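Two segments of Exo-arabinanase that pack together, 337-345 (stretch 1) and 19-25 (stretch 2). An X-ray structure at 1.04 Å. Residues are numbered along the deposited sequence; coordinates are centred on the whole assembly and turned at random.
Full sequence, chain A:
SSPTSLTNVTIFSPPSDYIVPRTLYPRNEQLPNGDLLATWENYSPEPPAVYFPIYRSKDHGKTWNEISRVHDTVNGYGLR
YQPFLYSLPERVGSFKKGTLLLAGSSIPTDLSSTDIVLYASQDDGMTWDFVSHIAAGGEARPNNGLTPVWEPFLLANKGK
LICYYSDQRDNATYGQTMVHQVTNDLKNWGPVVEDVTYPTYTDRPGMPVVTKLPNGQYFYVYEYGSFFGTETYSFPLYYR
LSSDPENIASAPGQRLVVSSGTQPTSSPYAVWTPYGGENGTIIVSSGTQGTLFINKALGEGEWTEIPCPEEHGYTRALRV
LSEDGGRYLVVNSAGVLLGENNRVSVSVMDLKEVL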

# COMPACT_ATOMS: atom_id res chain seq x y z
N LEU A 337 -7.83 -10.80 -6.73
CA LEU A 337 -7.01 -11.25 -7.85
C LEU A 337 -7.87 -12.03 -8.84
O LEU A 337 -8.66 -12.91 -8.46
CB LEU A 337 -5.90 -12.19 -7.32
CG LEU A 337 -4.75 -11.43 -6.59
CD1 LEU A 337 -3.89 -12.42 -5.81
CD2 LEU A 337 -3.87 -10.61 -7.54
N LEU A 338 -7.75 -11.70 -10.12
CA LEU A 338 -8.45 -12.33 -11.19
C LEU A 338 -9.96 -12.29 -11.00
O LEU A 338 -10.71 -13.11 -11.58
CB LEU A 338 -7.98 -13.79 -11.38
CG LEU A 338 -6.48 -13.86 -11.69
CD1 LEU A 338 -6.03 -15.29 -11.85
CD2 LEU A 338 -6.10 -13.08 -12.95
N GLY A 339 -10.48 -11.29 -10.30
CA GLY A 339 -11.88 -11.26 -10.03
C GLY A 339 -12.72 -10.99 -11.25
O GLY A 339 -12.38 -10.15 -12.03
N GLU A 340 -13.85 -11.68 -11.35
CA GLU A 340 -14.78 -11.51 -12.47
C GLU A 340 -15.79 -10.40 -12.25
O GLU A 340 -16.40 -10.00 -13.26
CB GLU A 340 -15.50 -12.85 -12.72
CG GLU A 340 -14.55 -13.91 -13.27
CD GLU A 340 -13.99 -13.71 -14.64
OE1 GLU A 340 -14.65 -12.90 -15.36
OE2 GLU A 340 -12.93 -14.35 -14.99
N ASN A 341 -15.88 -9.87 -11.02
CA ASN A 341 -16.86 -8.83 -10.71
C ASN A 341 -16.27 -7.79 -9.78
O ASN A 341 -16.94 -7.35 -8.84
CB ASN A 341 -18.15 -9.43 -10.08
CG ASN A 341 -18.88 -10.34 -11.01
OD1 ASN A 341 -19.40 -9.81 -11.99
ND2 ASN A 341 -18.89 -11.61 -10.68
N ASN A 342 -15.02 -7.39 -10.04
CA ASN A 342 -14.39 -6.42 -9.15
C ASN A 342 -14.99 -5.01 -9.35
O ASN A 342 -15.39 -4.64 -10.45
CB ASN A 342 -12.88 -6.35 -9.40
CG ASN A 342 -12.12 -7.50 -8.84
OD1 ASN A 342 -12.64 -8.44 -8.23
ND2 ASN A 342 -10.79 -7.43 -9.00
N ARG A 343 -14.97 -4.25 -8.26
CA ARG A 343 -15.29 -2.84 -8.25
C ARG A 343 -14.49 -2.19 -7.15
O ARG A 343 -13.95 -2.87 -6.27
CB ARG A 343 -16.82 -2.59 -8.07
CG ARG A 343 -17.36 -3.28 -6.84
CD ARG A 343 -18.88 -3.08 -6.78
NE ARG A 343 -19.39 -2.02 -6.00
CZ ARG A 343 -19.41 -2.00 -4.67
NH1 ARG A 343 -18.85 -3.07 -4.09
NH2 ARG A 343 -19.87 -1.15 -3.82
N VAL A 344 -14.43 -0.86 -7.18
CA VAL A 344 -13.75 -0.10 -6.16
C VAL A 344 -14.80 0.46 -5.22
O VAL A 344 -15.71 1.17 -5.66
CB VAL A 344 -12.90 1.03 -6.77
CG1 VAL A 344 -12.10 1.68 -5.65
CG2 VAL A 344 -12.00 0.51 -7.87
N SER A 345 -14.69 0.13 -3.93
CA SER A 345 -15.67 0.52 -2.93
C SER A 345 -14.96 0.97 -1.66
O SER A 345 -13.78 0.69 -1.42
CB SER A 345 -16.65 -0.60 -2.65
OG SER A 345 -16.06 -1.70 -2.04
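Stretch 2, residues 19-25: IVPRTLY

Stretch 2 is held to stretch 1 chiefly through Asn-342, whose ND2 donates a nearly straight hydrogen bond to Thr-23 O (2.9 Å, 161° at the hydrogen). The Asn-342 CA-to-CB bond points toward stretch 2, which places CB 3.3 Å from Pro-21 O; chi1, in the m well, sets where the amide beyond it lies. A second direct bond, Arg-22 NH1 to Glu-340 O, is equally short at 2.9 Å but weak, because its angle is only 124°; the carbonyl lies at the edge of the guanidinium, near its plane. Water 1 ties the same region together: it donates to Gly-339 O (2.7 Å) and Pro-21 O (2.8 Å) and accepts from Arg-22 NH1 and Asn-342 N (both 3.0 Å), so all four of its bonds go to the two stretches. Water 2 donates to Glu-340 OE1 (2.6 Å) and accepts from Arg-22 NH2 (3.1 Å).

The backbone of stretch 2 enters as a loop, with a cis peptide before Pro-21 and positive phi (79°) at Arg-22, then becomes strand at residues 23-25. Arg-22 N bonds back to Ile-19 O at 2.7 Å, closing the turn. The two stretches advance in the same sense: Leu-338 CA lies 4.6 Å from Pro-21 CA, and farther along Asn-342 CA lies 6.1 Å from Thr-23 CA.

Packing fills the spaces around these polar links. Pro-21 CA makes a C-H...O contact with Gly-339 O (3.5 Å), and Val-20 CG1 comes within 3.4 Å of that same oxygen. Val-20 CG2 meets Glu-340 OE1 at 3.4 Å. Toward the ends of stretch 1, Leu-337 CD2 touches Leu-24 CD2 at 3.8 Å, and Val-344 CG2 rests on Thr-23 CB at 3.8 Å. Together the stretches bury 513 Å².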

# COMPACT_ATOMS: atom_id res chain seq x y z
N ILE A 19 -10.40 -5.40 -18.83
CA ILE A 19 -9.85 -6.75 -18.82
C ILE A 19 -9.79 -7.25 -17.40
O ILE A 19 -9.17 -6.56 -16.58
CB ILE A 19 -8.45 -6.69 -19.47
CG1 ILE A 19 -8.57 -6.10 -20.88
CG2 ILE A 19 -7.83 -8.04 -19.49
CD1 ILE A 19 -7.28 -5.96 -21.55
N VAL A 20 -10.37 -8.42 -17.13
CA VAL A 20 -10.32 -9.03 -15.79
C VAL A 20 -8.89 -8.97 -15.27
O VAL A 20 -7.97 -9.36 -16.01
CB VAL A 20 -10.84 -10.47 -15.89
CG1 VAL A 20 -10.52 -11.30 -14.65
CG2 VAL A 20 -12.35 -10.46 -16.06
N PRO A 21 -8.65 -8.47 -14.07
CA PRO A 21 -9.61 -8.21 -13.00
C PRO A 21 -10.34 -6.88 -13.06
O PRO A 21 -11.19 -6.63 -12.20
CB PRO A 21 -8.70 -8.24 -11.76
CG PRO A 21 -7.40 -7.66 -12.23
CD PRO A 21 -7.24 -8.31 -13.60
N ARG A 22 -10.05 -6.03 -14.03
CA ARG A 22 -10.70 -4.75 -14.29
C ARG A 22 -10.22 -3.63 -13.37
O ARG A 22 -9.79 -2.57 -13.83
CB ARG A 22 -12.21 -4.83 -14.36
CG ARG A 22 -12.74 -5.85 -15.37
CD ARG A 22 -14.22 -5.66 -15.65
NE ARG A 22 -14.72 -6.54 -16.68
CZ ARG A 22 -15.21 -7.75 -16.49
NH1 ARG A 22 -15.26 -8.30 -15.26
NH2 ARG A 22 -15.67 -8.41 -17.56
N THR A 23 -10.31 -3.89 -12.06
CA THR A 23 -9.73 -3.03 -11.04
C THR A 23 -9.01 -3.93 -10.06
O THR A 23 -9.36 -5.10 -9.89
CB THR A 23 -10.80 -2.19 -10.30
OG1 THR A 23 -11.74 -3.02 -9.59
CG2 THR A 23 -11.62 -1.37 -11.25
N LEU A 24 -8.02 -3.38 -9.38
CA LEU A 24 -7.27 -4.09 -8.35
C LEU A 24 -6.40 -3.10 -7.60
O LEU A 24 -6.06 -2.05 -8.18
CB LEU A 24 -6.32 -5.15 -8.99
CG LEU A 24 -5.89 -6.29 -8.06
CD1 LEU A 24 -7.02 -7.27 -7.80
CD2 LEU A 24 -4.68 -7.02 -8.67
N TYR A 25 -6.00 -3.40 -6.38
CA TYR A 25 -4.91 -2.72 -5.71
C TYR A 25 -5.32 -1.29 -5.31
O TYR A 25 -4.84 -0.30 -5.87
CB TYR A 25 -3.63 -2.74 -6.54
CG TYR A 25 -2.35 -2.62 -5.72
CD1 TYR A 25 -1.55 -3.74 -5.52
CD2 TYR A 25 -1.97 -1.42 -5.12
CE1 TYR A 25 -0.37 -3.68 -4.76
CE2 TYR A 25 -0.78 -1.35 -4.37
CZ TYR A 25 -0.01 -2.46 -4.20
OH TYR A 25 1.18 -2.43 -3.49
O HOH W 1 -13.67 -7.87 -12.72
O HOH W 2 -16.27 -11.20 -16.39